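PDB 2R5X: hypothetical conserved protein from Geobacillus kaustophilus, which is of unknown function and belongs to the YugN-like family, folding as a single chain in which helices pack on an antiparallel beta-sheet. Local coordinates for residues G9-Q13 against I73-P78; E50-R56 against I79-Y85; L17-D21 against R39-D43. The protein carries 1 engineered substitution. One frame throughout, in Å; residues are numbered along the deposited sequence.

Contact 1 (G9-Q13 against I73-P78); sequences GLENQ and IKLLTP
Residues G9-Q13 form a loop that lies against I73-P78, where strand 71-84 is interrupted. G9 has phi/psi of 88/-3°, where a CB would be jammed against the preceding carbonyl. L10, E11 and N12 follow with phi from -69 to -100° and psi from -32 to -3°, and Q13 is extended at -144/154°. A weak hydrogen bond, N12 N to G9 O at 3.3 Å, closes the bend. I73-L75 are regular strand; L76-P78 stay extended but form a short irregular link before strand 79-84. In register, E11 faces L75 (CA-CA 5.1 Å) and Q13 faces K74 (CA-CA 6.7 Å).

The apolar part centres on L10 and L75, both mt rotamers pointing toward the opposite segment. L10 CB lies 4.0 Å from L75 CD1. L10 CD1 reaches P78 CG at 3.8 Å.

The polar part lies around E11. Its CA-to-CB bond points sideways, but chi1 -48° (m) and chi2 96° bring the carboxylate to T77. T77 OG1 donates a hydrogen bond to E11 OE2 at 2.8 Å. E11 CA makes a CA-H...O contact with L75 O at 3.4 Å. K74 turns at chi2 (-82°), so its NZ donates to L75 O within its own segment at 3.0 Å. Its CE packs 3.3 Å from E11 O.

This is loop-on-strand packing at the irregular break in the long strand 71-84. On the loop side, K113 of helix 99-117 donates to G9 O and Q13 OE1. V112 and L116 of that helix touch L10, and L116 also touches L75. Strand 51-61 flanks I73-P78 through pairing of K74 with Y60 and L76 with Q58.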
ATOM      1  N   GLY A   9       5.478  10.112  -3.991  1.00 36.31           N
ATOM      2  CA  GLY A   9       5.497  11.084  -2.900  1.00 40.33           C
ATOM      3  C   GLY A   9       5.181  10.513  -1.525  1.00 43.46           C
ATOM      4  O   GLY A   9       5.233  11.236  -0.524  1.00 35.35           O
ATOM      5  N   LEU A  10       4.861   9.219  -1.471  1.00 28.57           N
ATOM      6  CA  LEU A  10       4.354   8.590  -0.242  1.00 24.78           C
ATOM      7  C   LEU A  10       5.396   8.479   0.863  1.00 27.39           C
ATOM      8  O   LEU A  10       5.068   8.580   2.047  1.00 32.14           O
ATOM      9  CB  LEU A  10       3.726   7.218  -0.540  1.00 24.11           C
ATOM     10  CG  LEU A  10       2.439   7.245  -1.383  1.00 32.26           C
ATOM     11  CD1 LEU A  10       1.865   5.850  -1.581  1.00 38.84           C
ATOM     12  CD2 LEU A  10       1.408   8.147  -0.751  1.00 35.28           C
ATOM     13  N   GLU A  11       6.655   8.304   0.467  1.00 27.90           N
ATOM     14  CA  GLU A  11       7.750   8.095   1.417  1.00 28.93           C
ATOM     15  C   GLU A  11       8.190   9.386   2.121  1.00 32.44           C
ATOM     16  O   GLU A  11       9.072   9.351   2.981  1.00 37.94           O
ATOM     17  CB  GLU A  11       8.966   7.466   0.712  1.00 26.31           C
ATOM     18  CG  GLU A  11       8.678   6.256  -0.185  1.00 26.19           C
ATOM     19  CD  GLU A  11       8.525   6.621  -1.659  1.00 30.82           C
ATOM     20  OE1 GLU A  11       7.888   7.647  -1.970  1.00 38.42           O
ATOM     21  OE2 GLU A  11       9.038   5.874  -2.514  1.00 29.79           O
ATOM     22  N   ASN A  12       7.577  10.511   1.754  1.00 42.76           N
ATOM     23  CA  ASN A  12       8.021  11.840   2.198  1.00 52.33           C
ATOM     24  C   ASN A  12       7.231  12.438   3.364  1.00 53.65           C
ATOM     25  O   ASN A  12       7.591  13.504   3.874  1.00 66.12           O
ATOM     26  CB  ASN A  12       8.033  12.832   1.022  1.00 52.67           C
ATOM     27  CG  ASN A  12       8.979  12.416  -0.099  1.00 70.50           C
ATOM     28  OD1 ASN A  12      10.046  11.845   0.142  1.00 63.39           O
ATOM     29  ND2 ASN A  12       8.591  12.714  -1.336  1.00 58.00           N
ATOM     30  N   GLN A  13       6.158  11.767   3.775  1.00 43.70           N
ATOM     31  CA  GLN A  13       5.373  12.228   4.916  1.00 54.38           C
ATOM     32  C   GLN A  13       4.828  11.077   5.765  1.00 53.90           C
ATOM     33  O   GLN A  13       4.641   9.958   5.285  1.00 59.92           O
ATOM     34  CB  GLN A  13       4.255  13.199   4.478  1.00 61.91           C
ATOM     35  CG  GLN A  13       2.898  12.565   4.139  1.00 81.02           C
ATOM     36  CD  GLN A  13       2.928  11.711   2.885  1.00 85.66           C
ATOM     37  OE1 GLN A  13       3.132  12.213   1.781  1.00 89.83           O
ATOM     38  NE2 GLN A  13       2.711  10.413   3.051  1.00 66.33           N
ATOM     39  N   ILE A  73       2.921   6.296  11.292  1.00 42.16           N
ATOM     40  CA  ILE A  73       3.382   5.409  10.226  1.00 38.45           C
ATOM     41  C   ILE A  73       4.192   6.172   9.173  1.00 30.27           C
ATOM     42  O   ILE A  73       3.739   7.179   8.628  1.00 41.08           O
ATOM     43  CB  ILE A  73       2.185   4.628   9.574  1.00 36.79           C
ATOM     44  CG1 ILE A  73       1.356   3.877  10.634  1.00 29.88           C
ATOM     45  CG2 ILE A  73       2.653   3.669   8.464  1.00 26.85           C
ATOM     46  CD1 ILE A  73       2.137   2.869  11.511  1.00 25.49           C
ATOM     47  N   LYS A  74       5.406   5.701   8.913  1.00 35.09           N
ATOM     48  CA  LYS A  74       6.194   6.208   7.792  1.00 33.76           C
ATOM     49  C   LYS A  74       6.114   5.189   6.641  1.00 34.06           C
ATOM     50  O   LYS A  74       6.572   4.053   6.775  1.00 29.92           O
ATOM     51  CB  LYS A  74       7.641   6.488   8.231  1.00 36.53           C
ATOM     52  CG  LYS A  74       8.508   7.262   7.227  1.00 44.76           C
ATOM     53  CD  LYS A  74       9.101   6.352   6.149  1.00 60.27           C
ATOM     54  CE  LYS A  74       9.992   7.083   5.178  1.00 62.34           C
ATOM     55  NZ  LYS A  74      10.228   6.247   3.969  1.00 54.26           N
ATOM     56  N   LEU A  75       5.541   5.610   5.515  1.00 27.44           N
ATOM     57  CA  LEU A  75       5.316   4.726   4.370  1.00 26.32           C
ATOM     58  C   LEU A  75       6.578   4.469   3.555  1.00 28.26           C
ATOM     59  O   LEU A  75       7.418   5.353   3.374  1.00 27.70           O
ATOM     60  CB  LEU A  75       4.224   5.284   3.455  1.00 27.61           C
ATOM     61  CG  LEU A  75       2.796   5.487   3.979  1.00 30.87           C
ATOM     62  CD1 LEU A  75       1.987   6.203   2.930  1.00 30.93           C
ATOM     63  CD2 LEU A  75       2.119   4.177   4.333  1.00 24.80           C
ATOM     64  N   LEU A  76       6.688   3.239   3.066  1.00 27.97           N
ATOM     65  CA  LEU A  76       7.805   2.804   2.239  1.00 26.75           C
ATOM     66  C   LEU A  76       7.391   2.828   0.768  1.00 28.51           C
ATOM     67  O   LEU A  76       6.254   3.154   0.450  1.00 22.84           O
ATOM     68  CB  LEU A  76       8.238   1.399   2.664  1.00 25.85           C
ATOM     69  CG  LEU A  76       8.647   1.235   4.137  1.00 26.89           C
ATOM     70  CD1 LEU A  76       8.622  -0.230   4.538  1.00 29.29           C
ATOM     71  CD2 LEU A  76      10.027   1.841   4.419  1.00 24.55           C
ATOM     72  N   THR A  77       8.315   2.500  -0.126  1.00 21.30           N
ATOM     73  CA  THR A  77       8.032   2.496  -1.555  1.00 27.00           C
ATOM     74  C   THR A  77       7.046   1.379  -1.891  1.00 22.86           C
ATOM     75  O   THR A  77       7.296   0.211  -1.556  1.00 23.14           O
ATOM     76  CB  THR A  77       9.336   2.362  -2.365  1.00 27.20           C
ATOM     77  OG1 THR A  77      10.217   3.432  -1.994  1.00 20.86           O
ATOM     78  CG2 THR A  77       9.077   2.423  -3.875  1.00 18.84           C
ATOM     79  N   PRO A  78       5.903   1.737  -2.513  1.00 23.77           N
ATOM     80  CA  PRO A  78       4.898   0.734  -2.889  1.00 24.58           C
ATOM     81  C   PRO A  78       5.407  -0.224  -3.942  1.00 24.01           C
ATOM     82  O   PRO A  78       6.227   0.161  -4.788  1.00 27.50           O
ATOM     83  CB  PRO A  78       3.752   1.578  -3.454  1.00 23.20           C
ATOM     84  CG  PRO A  78       3.970   2.942  -2.889  1.00 22.44           C
ATOM     85  CD  PRO A  78       5.457   3.093  -2.882  1.00 22.66           C
TER

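Contact 2 (E50-R56 against I79-Y85); sequences EGTYYLR and IMGKHYY. Engineered in segment 79-85: M80 (natural residue Leu).
G81 lies under the Y54 ring: its CA sits 3.7 Å from the ring centroid, 18° off the normal, a CH-pi contact over the face. Y54 chi1 of 54° (p) folds this ring across the neighbouring strand, where a CB on G81 would clash. G51 has phi/psi 155/-130°; a CB there would strike H83 O. Strands 51-56 and 79-84 run antiparallel at 160°, axes 4.7 Å apart. T52-H83, Y54-G81 and R56-I79 are hydrogen-bonded pairs, backbone N to O 2.8-3.0 Å in both directions. Non-hydrogen-bonded pairs are G51-Y84, Y53-K82 and L55-M80. Y85 N donates to E50 O at 2.8 Å. The contact is the open end of the beta hairpin of strands 51-61 and 71-84, away from its connecting loop. On the face of Y53, L55, M80 and K82, the engineered M80 (natural Leu) makes an oblique Met-aromatic contact, SD 4.2 Å from Y53 CD1. L101 of helix 99-117 covers both. K82 is extended; its CE lies 3.1 Å from Y53 OH and its NZ donates to Y84 OH at 2.8 Å. On the face of T52, Y54, R56, I79 and H83, R56 CB packs on I79 CG1 at 3.7 Å, and the R56 guanidinium forms a salt bridge with D43.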
ATOM      1  N   GLU A  50      -4.148 -15.798 -14.963  1.00 34.24           N
ATOM      2  CA  GLU A  50      -2.903 -16.461 -14.590  1.00 40.77           C
ATOM      3  C   GLU A  50      -2.665 -16.464 -13.086  1.00 49.04           C
ATOM      4  O   GLU A  50      -1.819 -17.212 -12.594  1.00 47.65           O
ATOM      5  CB  GLU A  50      -1.693 -15.862 -15.330  1.00 44.82           C
ATOM      6  CG  GLU A  50      -1.716 -14.351 -15.541  1.00 45.04           C
ATOM      7  CD  GLU A  50      -2.446 -13.947 -16.818  1.00 79.20           C
ATOM      8  OE1 GLU A  50      -3.477 -13.249 -16.719  1.00 65.29           O
ATOM      9  OE2 GLU A  50      -2.003 -14.342 -17.918  1.00102.78           O
ATOM     10  N   GLY A  51      -3.417 -15.640 -12.356  1.00 43.72           N
ATOM     11  CA  GLY A  51      -3.315 -15.623 -10.901  1.00 44.14           C
ATOM     12  C   GLY A  51      -3.730 -14.321 -10.258  1.00 38.14           C
ATOM     13  O   GLY A  51      -4.802 -13.801 -10.542  1.00 36.77           O
ATOM     14  N   THR A  52      -2.875 -13.808  -9.380  1.00 29.09           N
ATOM     15  CA  THR A  52      -3.176 -12.612  -8.603  1.00 34.32           C
ATOM     16  C   THR A  52      -2.006 -11.648  -8.651  1.00 27.16           C
ATOM     17  O   THR A  52      -0.870 -12.014  -8.343  1.00 31.88           O
ATOM     18  CB  THR A  52      -3.485 -12.954  -7.122  1.00 34.85           C
ATOM     19  OG1 THR A  52      -4.645 -13.787  -7.053  1.00 37.46           O
ATOM     20  CG2 THR A  52      -3.739 -11.698  -6.298  1.00 28.47           C
ATOM     21  N   TYR A  53      -2.293 -10.425  -9.075  1.00 31.50           N
ATOM     22  CA  TYR A  53      -1.397  -9.309  -8.854  1.00 21.20           C
ATOM     23  C   TYR A  53      -1.885  -8.582  -7.628  1.00 32.36           C
ATOM     24  O   TYR A  53      -3.097  -8.482  -7.397  1.00 33.81           O
ATOM     25  CB  TYR A  53      -1.403  -8.363 -10.050  1.00 27.54           C
ATOM     26  CG  TYR A  53      -0.775  -8.948 -11.287  1.00 25.82           C
ATOM     27  CD1 TYR A  53       0.602  -8.848 -11.507  1.00 25.26           C
ATOM     28  CD2 TYR A  53      -1.553  -9.600 -12.243  1.00 36.78           C
ATOM     29  CE1 TYR A  53       1.183  -9.383 -12.649  1.00 30.07           C
ATOM     30  CE2 TYR A  53      -0.983 -10.137 -13.388  1.00 33.59           C
ATOM     31  CZ  TYR A  53       0.383 -10.032 -13.584  1.00 33.56           C
ATOM     32  OH  TYR A  53       0.942 -10.569 -14.723  1.00 37.42           O
ATOM     33  N   TYR A  54      -0.951  -8.079  -6.832  1.00 23.44           N
ATOM     34  CA  TYR A  54      -1.327  -7.324  -5.648  1.00 25.75           C
ATOM     35  C   TYR A  54      -0.507  -6.046  -5.493  1.00 25.17           C
ATOM     36  O   TYR A  54       0.721  -6.064  -5.561  1.00 30.83           O
ATOM     37  CB  TYR A  54      -1.308  -8.194  -4.375  1.00 26.93           C
ATOM     38  CG  TYR A  54      -0.005  -8.921  -4.099  1.00 21.15           C
ATOM     39  CD1 TYR A  54       0.971  -8.355  -3.272  1.00 35.24           C
ATOM     40  CD2 TYR A  54       0.241 -10.185  -4.641  1.00 25.61           C
ATOM     41  CE1 TYR A  54       2.162  -9.022  -3.008  1.00 27.73           C
ATOM     42  CE2 TYR A  54       1.435 -10.862  -4.386  1.00 30.46           C
ATOM     43  CZ  TYR A  54       2.384 -10.276  -3.564  1.00 29.58           C
ATOM     44  OH  TYR A  54       3.559 -10.941  -3.306  1.00 37.81           O
ATOM     45  N   LEU A  55      -1.210  -4.934  -5.315  1.00 26.17           N
ATOM     46  CA  LEU A  55      -0.574  -3.652  -5.061  1.00 25.77           C
ATOM     47  C   LEU A  55      -0.351  -3.540  -3.560  1.00 26.05           C
ATOM     48  O   LEU A  55      -1.305  -3.502  -2.793  1.00 20.59           O
ATOM     49  CB  LEU A  55      -1.459  -2.506  -5.573  1.00 23.02           C
ATOM     50  CG  LEU A  55      -1.024  -1.053  -5.350  1.00 28.32           C
ATOM     51  CD1 LEU A  55       0.382  -0.784  -5.897  1.00 26.58           C
ATOM     52  CD2 LEU A  55      -2.039  -0.104  -5.969  1.00 22.34           C
ATOM     53  N   ARG A  56       0.911  -3.479  -3.150  1.00 24.58           N
ATOM     54  CA  ARG A  56       1.248  -3.514  -1.732  1.00 26.23           C
ATOM     55  C   ARG A  56       1.772  -2.177  -1.233  1.00 25.60           C
ATOM     56  O   ARG A  56       2.771  -1.668  -1.741  1.00 27.79           O
ATOM     57  CB  ARG A  56       2.271  -4.625  -1.459  1.00 26.72           C
ATOM     58  CG  ARG A  56       2.785  -4.679  -0.022  1.00 29.22           C
ATOM     59  CD  ARG A  56       3.354  -6.059   0.325  1.00 21.95           C
ATOM     60  NE  ARG A  56       2.311  -7.083   0.416  1.00 31.62           N
ATOM     61  CZ  ARG A  56       2.468  -8.284   0.968  1.00 38.61           C
ATOM     62  NH1 ARG A  56       3.630  -8.636   1.502  1.00 37.21           N
ATOM     63  NH2 ARG A  56       1.456  -9.136   0.997  1.00 31.08           N
ATOM     64  N   ILE A  79       4.941  -1.470  -3.869  1.00 21.65           N
ATOM     65  CA  ILE A  79       5.339  -2.503  -4.821  1.00 22.31           C
ATOM     66  C   ILE A  79       4.133  -3.190  -5.454  1.00 36.07           C
ATOM     67  O   ILE A  79       3.017  -3.089  -4.935  1.00 35.23           O
ATOM     68  CB  ILE A  79       6.293  -3.578  -4.196  1.00 27.94           C
ATOM     69  CG1 ILE A  79       5.608  -4.365  -3.071  1.00 22.02           C
ATOM     70  CG2 ILE A  79       7.583  -2.944  -3.696  1.00 24.43           C
ATOM     71  CD1 ILE A  79       6.031  -5.820  -3.000  1.00 34.55           C
ATOM     72  N   MET A  80       4.359  -3.856  -6.589  1.00 30.98           N
ATOM     73  CA  MET A  80       3.373  -4.783  -7.148  1.00 29.91           C
ATOM     74  C   MET A  80       3.946  -6.190  -7.160  1.00 28.22           C
ATOM     75  O   MET A  80       4.921  -6.470  -7.865  1.00 34.44           O
ATOM     76  CB  MET A  80       2.927  -4.389  -8.562  1.00 26.39           C
ATOM     77  CG  MET A  80       1.519  -4.880  -8.905  1.00 30.33           C
ATOM     78  SD  MET A  80       1.019  -4.808 -10.640  1.00 27.68           S
ATOM     79  CE  MET A  80       1.597  -3.242 -11.201  1.00 76.31           C
ATOM     80  N   GLY A  81       3.341  -7.066  -6.367  1.00 24.99           N
ATOM     81  CA  GLY A  81       3.708  -8.479  -6.364  1.00 27.94           C
ATOM     82  C   GLY A  81       2.870  -9.297  -7.329  1.00 28.95           C
ATOM     83  O   GLY A  81       1.804  -8.864  -7.771  1.00 31.49           O
ATOM     84  N   LYS A  82       3.360 -10.490  -7.642  1.00 31.50           N
ATOM     85  CA  LYS A  82       2.729 -11.367  -8.606  1.00 32.15           C
ATOM     86  C   LYS A  82       2.712 -12.800  -8.079  1.00 32.82           C
ATOM     87  O   LYS A  82       3.749 -13.334  -7.681  1.00 29.96           O
ATOM     88  CB  LYS A  82       3.504 -11.310  -9.919  1.00 36.61           C
ATOM     89  CG  LYS A  82       2.927 -12.141 -11.041  1.00 51.68           C
ATOM     90  CD  LYS A  82       3.897 -12.187 -12.209  1.00 72.48           C
ATOM     91  CE  LYS A  82       3.163 -12.403 -13.511  1.00 75.01           C
ATOM     92  NZ  LYS A  82       4.092 -12.407 -14.670  1.00 83.97           N
ATOM     93  N   HIS A  83       1.530 -13.411  -8.084  1.00 27.44           N
ATOM     94  CA  HIS A  83       1.372 -14.818  -7.704  1.00 36.70           C
ATOM     95  C   HIS A  83       0.636 -15.632  -8.778  1.00 34.46           C
ATOM     96  O   HIS A  83      -0.533 -15.373  -9.071  1.00 32.66           O
ATOM     97  CB  HIS A  83       0.639 -14.914  -6.365  1.00 32.35           C
ATOM     98  CG  HIS A  83       0.333 -16.313  -5.941  1.00 45.28           C
ATOM     99  ND1 HIS A  83       1.276 -17.141  -5.371  1.00 32.14           N
ATOM    100  CD2 HIS A  83      -0.815 -17.030  -5.998  1.00 44.24           C
ATOM    101  CE1 HIS A  83       0.724 -18.311  -5.104  1.00 31.18           C
ATOM    102  NE2 HIS A  83      -0.545 -18.269  -5.472  1.00 32.08           N
ATOM    103  N   TYR A  84       1.321 -16.627  -9.337  1.00 34.88           N
ATOM    104  CA  TYR A  84       0.749 -17.500 -10.375  1.00 43.72           C
ATOM    105  C   TYR A  84      -0.149 -18.600  -9.801  1.00 38.39           C
ATOM    106  O   TYR A  84       0.286 -19.389  -8.950  1.00 32.51           O
ATOM    107  CB  TYR A  84       1.851 -18.174 -11.207  1.00 48.73           C
ATOM    108  CG  TYR A  84       2.785 -17.253 -11.967  1.00 60.67           C
ATOM    109  CD1 TYR A  84       2.485 -16.832 -13.265  1.00 73.12           C
ATOM    110  CD2 TYR A  84       3.990 -16.832 -11.401  1.00 67.71           C
ATOM    111  CE1 TYR A  84       3.354 -15.996 -13.967  1.00 74.77           C
ATOM    112  CE2 TYR A  84       4.860 -16.000 -12.089  1.00 79.02           C
ATOM    113  CZ  TYR A  84       4.541 -15.588 -13.369  1.00 72.46           C
ATOM    114  OH  TYR A  84       5.416 -14.764 -14.041  1.00 84.27           O
ATOM    115  N   TYR A  85      -1.394 -18.644 -10.283  1.00 29.82           N
ATOM    116  CA  TYR A  85      -2.344 -19.732 -10.005  1.00 48.25           C
ATOM    117  C   TYR A  85      -3.402 -19.837 -11.120  1.00 59.09           C
ATOM    118  O   TYR A  85      -4.046 -18.841 -11.455  1.00 60.00           O
ATOM    119  CB  TYR A  85      -3.035 -19.555  -8.641  1.00 38.66           C
ATOM    120  CG  TYR A  85      -3.951 -20.712  -8.295  1.00 46.82           C
ATOM    121  CD1 TYR A  85      -3.429 -21.940  -7.883  1.00 45.64           C
ATOM    122  CD2 TYR A  85      -5.334 -20.589  -8.400  1.00 41.08           C
ATOM    123  CE1 TYR A  85      -4.266 -23.013  -7.583  1.00 56.01           C
ATOM    124  CE2 TYR A  85      -6.177 -21.655  -8.094  1.00 55.33           C
ATOM    125  CZ  TYR A  85      -5.638 -22.859  -7.684  1.00 52.70           C
ATOM    126  OH  TYR A  85      -6.469 -23.912  -7.382  1.00 66.16           O
TER

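Contact 3 (L17-D21 against R39-D43); sequences LSRLD and RVTYD
This is helix-on-sheet packing in an alpha+beta fold: the first turn of helix 17-26 lies over strand 39-48 of the antiparallel sheet. The axes of 17-21 and 39-43 are 11.2 Å apart and run nearly parallel, at 10°. The closest CA pairs are L17-V40 at 8.7 Å and D21-Y42 at 8.8 Å, so side chains alone bridge the gap. D21 N to L17 O, 2.8 Å, marks the helical turn. The strand alternates: V40 and Y42 point toward the helix, and R39, T41 and D43 do not.

L17 and L20 share the tp rotamer (chi1 178° and -178°, chi2 57° and 60°). L17 CD1 meets V40 CG1 at 3.8 Å and comes within 3.3 Å of Y42 OH. L20 CD2 lies 4.3 Å from V40 CG2 and 3.6 Å from Y42 CE2. Y42, with chi1 -53° and chi2 -93°, sends its ring between the two elements to the helix. I73 of strand 71-84 also touches L20 and V40.

D21 has chi1 -89°, which brings its carboxylate back to the sheet. Its OD2 forms a salt bridge with R31. Its OD1 lies near the plane of the Y42 ring, at the edge, and accepts a hydrogen bond from Y42 OH at 3.0 Å.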
ATOM      1  N   LEU A  17      -1.963   5.993  12.142  1.00 36.78           N
ATOM      2  CA  LEU A  17      -2.426   4.687  11.655  1.00 34.18           C
ATOM      3  C   LEU A  17      -3.940   4.594  11.422  1.00 40.80           C
ATOM      4  O   LEU A  17      -4.375   4.060  10.398  1.00 35.46           O
ATOM      5  CB  LEU A  17      -1.949   3.560  12.585  1.00 31.44           C
ATOM      6  CG  LEU A  17      -2.354   2.102  12.301  1.00 33.76           C
ATOM      7  CD1 LEU A  17      -1.939   1.653  10.910  1.00 32.42           C
ATOM      8  CD2 LEU A  17      -1.767   1.171  13.337  1.00 37.54           C
ATOM      9  N   SER A  18      -4.728   5.115  12.363  1.00 43.11           N
ATOM     10  CA  SER A  18      -6.191   5.113  12.245  1.00 36.23           C
ATOM     11  C   SER A  18      -6.654   5.855  10.989  1.00 31.87           C
ATOM     12  O   SER A  18      -7.591   5.426  10.310  1.00 45.64           O
ATOM     13  CB  SER A  18      -6.826   5.736  13.486  1.00 38.37           C
ATOM     14  OG  SER A  18      -6.358   7.059  13.674  1.00 43.86           O
ATOM     15  N   ARG A  19      -5.973   6.953  10.683  1.00 28.61           N
ATOM     16  CA  ARG A  19      -6.259   7.746   9.496  1.00 37.61           C
ATOM     17  C   ARG A  19      -5.804   7.029   8.226  1.00 43.81           C
ATOM     18  O   ARG A  19      -6.474   7.108   7.193  1.00 43.42           O
ATOM     19  CB  ARG A  19      -5.612   9.126   9.612  1.00 37.48           C
ATOM     20  CG  ARG A  19      -6.004   9.874  10.883  1.00 48.66           C
ATOM     21  CD  ARG A  19      -5.663  11.349  10.805  1.00 84.59           C
ATOM     22  NE  ARG A  19      -5.997  12.038  12.051  1.00102.46           N
ATOM     23  CZ  ARG A  19      -6.014  13.359  12.206  1.00103.98           C
ATOM     24  NH1 ARG A  19      -5.719  14.165  11.193  1.00111.89           N
ATOM     25  NH2 ARG A  19      -6.331  13.878  13.384  1.00105.25           N
ATOM     26  N   LEU A  20      -4.681   6.315   8.317  1.00 42.97           N
ATOM     27  CA  LEU A  20      -4.184   5.499   7.206  1.00 36.54           C
ATOM     28  C   LEU A  20      -5.142   4.348   6.894  1.00 29.93           C
ATOM     29  O   LEU A  20      -5.514   4.148   5.729  1.00 34.94           O
ATOM     30  CB  LEU A  20      -2.767   4.973   7.490  1.00 33.79           C
ATOM     31  CG  LEU A  20      -2.117   4.128   6.377  1.00 24.04           C
ATOM     32  CD1 LEU A  20      -1.995   4.920   5.075  1.00 25.63           C
ATOM     33  CD2 LEU A  20      -0.759   3.608   6.821  1.00 22.94           C
ATOM     34  N   ASP A  21      -5.538   3.619   7.943  1.00 28.34           N
ATOM     35  CA  ASP A  21      -6.499   2.515   7.871  1.00 32.69           C
ATOM     36  C   ASP A  21      -7.810   2.881   7.166  1.00 38.67           C
ATOM     37  O   ASP A  21      -8.289   2.129   6.313  1.00 33.95           O
ATOM     38  CB  ASP A  21      -6.823   1.986   9.275  1.00 42.55           C
ATOM     39  CG  ASP A  21      -5.872   0.892   9.735  1.00 56.50           C
ATOM     40  OD1 ASP A  21      -5.404   0.098   8.895  1.00 57.34           O
ATOM     41  OD2 ASP A  21      -5.608   0.812  10.953  1.00 76.72           O
ATOM     42  N   ARG A  39       5.826  -3.568  10.951  1.00 28.74           N
ATOM     43  CA  ARG A  39       5.240  -2.968   9.753  1.00 26.84           C
ATOM     44  C   ARG A  39       3.734  -3.164   9.644  1.00 24.70           C
ATOM     45  O   ARG A  39       3.200  -4.182  10.083  1.00 26.84           O
ATOM     46  CB  ARG A  39       5.899  -3.544   8.494  1.00 27.39           C
ATOM     47  CG  ARG A  39       7.396  -3.286   8.380  1.00 35.85           C
ATOM     48  CD  ARG A  39       7.926  -3.720   7.031  1.00 41.95           C
ATOM     49  NE  ARG A  39       9.324  -3.339   6.836  1.00 62.48           N
ATOM     50  CZ  ARG A  39       9.967  -3.397   5.670  1.00 78.41           C
ATOM     51  NH1 ARG A  39       9.346  -3.810   4.570  1.00 48.53           N
ATOM     52  NH2 ARG A  39      11.238  -3.028   5.599  1.00 69.25           N
ATOM     53  N   VAL A  40       3.057  -2.185   9.047  1.00 24.84           N
ATOM     54  CA  VAL A  40       1.677  -2.373   8.589  1.00 25.62           C
ATOM     55  C   VAL A  40       1.683  -2.501   7.070  1.00 21.79           C
ATOM     56  O   VAL A  40       2.403  -1.779   6.387  1.00 20.89           O
ATOM     57  CB  VAL A  40       0.693  -1.249   9.057  1.00 31.99           C
ATOM     58  CG1 VAL A  40       0.525  -1.280  10.569  1.00 31.30           C
ATOM     59  CG2 VAL A  40       1.130   0.145   8.577  1.00 27.54           C
ATOM     60  N   THR A  41       0.872  -3.422   6.559  1.00 24.68           N
ATOM     61  CA  THR A  41       0.865  -3.772   5.149  1.00 22.75           C
ATOM     62  C   THR A  41      -0.568  -3.818   4.631  1.00 27.45           C
ATOM     63  O   THR A  41      -1.458  -4.353   5.296  1.00 26.18           O
ATOM     64  CB  THR A  41       1.524  -5.151   4.937  1.00 24.04           C
ATOM     65  OG1 THR A  41       2.821  -5.158   5.547  1.00 24.86           O
ATOM     66  CG2 THR A  41       1.675  -5.459   3.471  1.00 15.53           C
ATOM     67  N   TYR A  42      -0.782  -3.254   3.442  1.00 24.11           N
ATOM     68  CA  TYR A  42      -2.099  -3.246   2.812  1.00 25.67           C
ATOM     69  C   TYR A  42      -1.986  -3.732   1.384  1.00 24.60           C
ATOM     70  O   TYR A  42      -1.134  -3.262   0.637  1.00 26.24           O
ATOM     71  CB  TYR A  42      -2.681  -1.838   2.792  1.00 19.61           C
ATOM     72  CG  TYR A  42      -2.707  -1.146   4.123  1.00 27.52           C
ATOM     73  CD1 TYR A  42      -3.829  -1.219   4.945  1.00 39.56           C
ATOM     74  CD2 TYR A  42      -1.610  -0.404   4.561  1.00 45.96           C
ATOM     75  CE1 TYR A  42      -3.860  -0.553   6.164  1.00 39.56           C
ATOM     76  CE2 TYR A  42      -1.619   0.237   5.783  1.00 31.35           C
ATOM     77  CZ  TYR A  42      -2.746   0.164   6.576  1.00 42.04           C
ATOM     78  OH  TYR A  42      -2.749   0.816   7.782  1.00 42.28           O
ATOM     79  N   ASP A  43      -2.850  -4.667   1.004  1.00 21.74           N
ATOM     80  CA  ASP A  43      -2.829  -5.222  -0.349  1.00 20.62           C
ATOM     81  C   ASP A  43      -4.125  -4.915  -1.070  1.00 24.53           C
ATOM     82  O   ASP A  43      -5.200  -5.035  -0.487  1.00 24.73           O
ATOM     83  CB  ASP A  43      -2.659  -6.742  -0.319  1.00 27.69           C
ATOM     84  CG  ASP A  43      -1.234  -7.177  -0.073  1.00 25.77           C
ATOM     85  OD1 ASP A  43      -0.334  -6.316  -0.004  1.00 26.62           O
ATOM     86  OD2 ASP A  43      -1.019  -8.402   0.052  1.00 23.68           O
TER

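Overall arrangement
Contact 3 is the most buried: helix side chains meet a strand, with one tyrosine-aspartate bond among apolar groups. Contact 1 is partly buried, largely apolar around L10 and L75 and polar around E11. Contact 2 is partly buried too, but has more exposed residues and rests mainly on backbone hydrogen bonding. Contacts 1 and 2 share strand 71-84 on opposite sides of the chain's centre, with centres 21 Å apart. Contacts 1 and 3 lie closer, at 11 Å between centres, and merge where I73 and L75 meet L20, and I73 meets V40. Contacts 2 and 3 use neighbouring strands, tied by the R56-D43 salt bridge (NH2 to OD2, 2.7 Å).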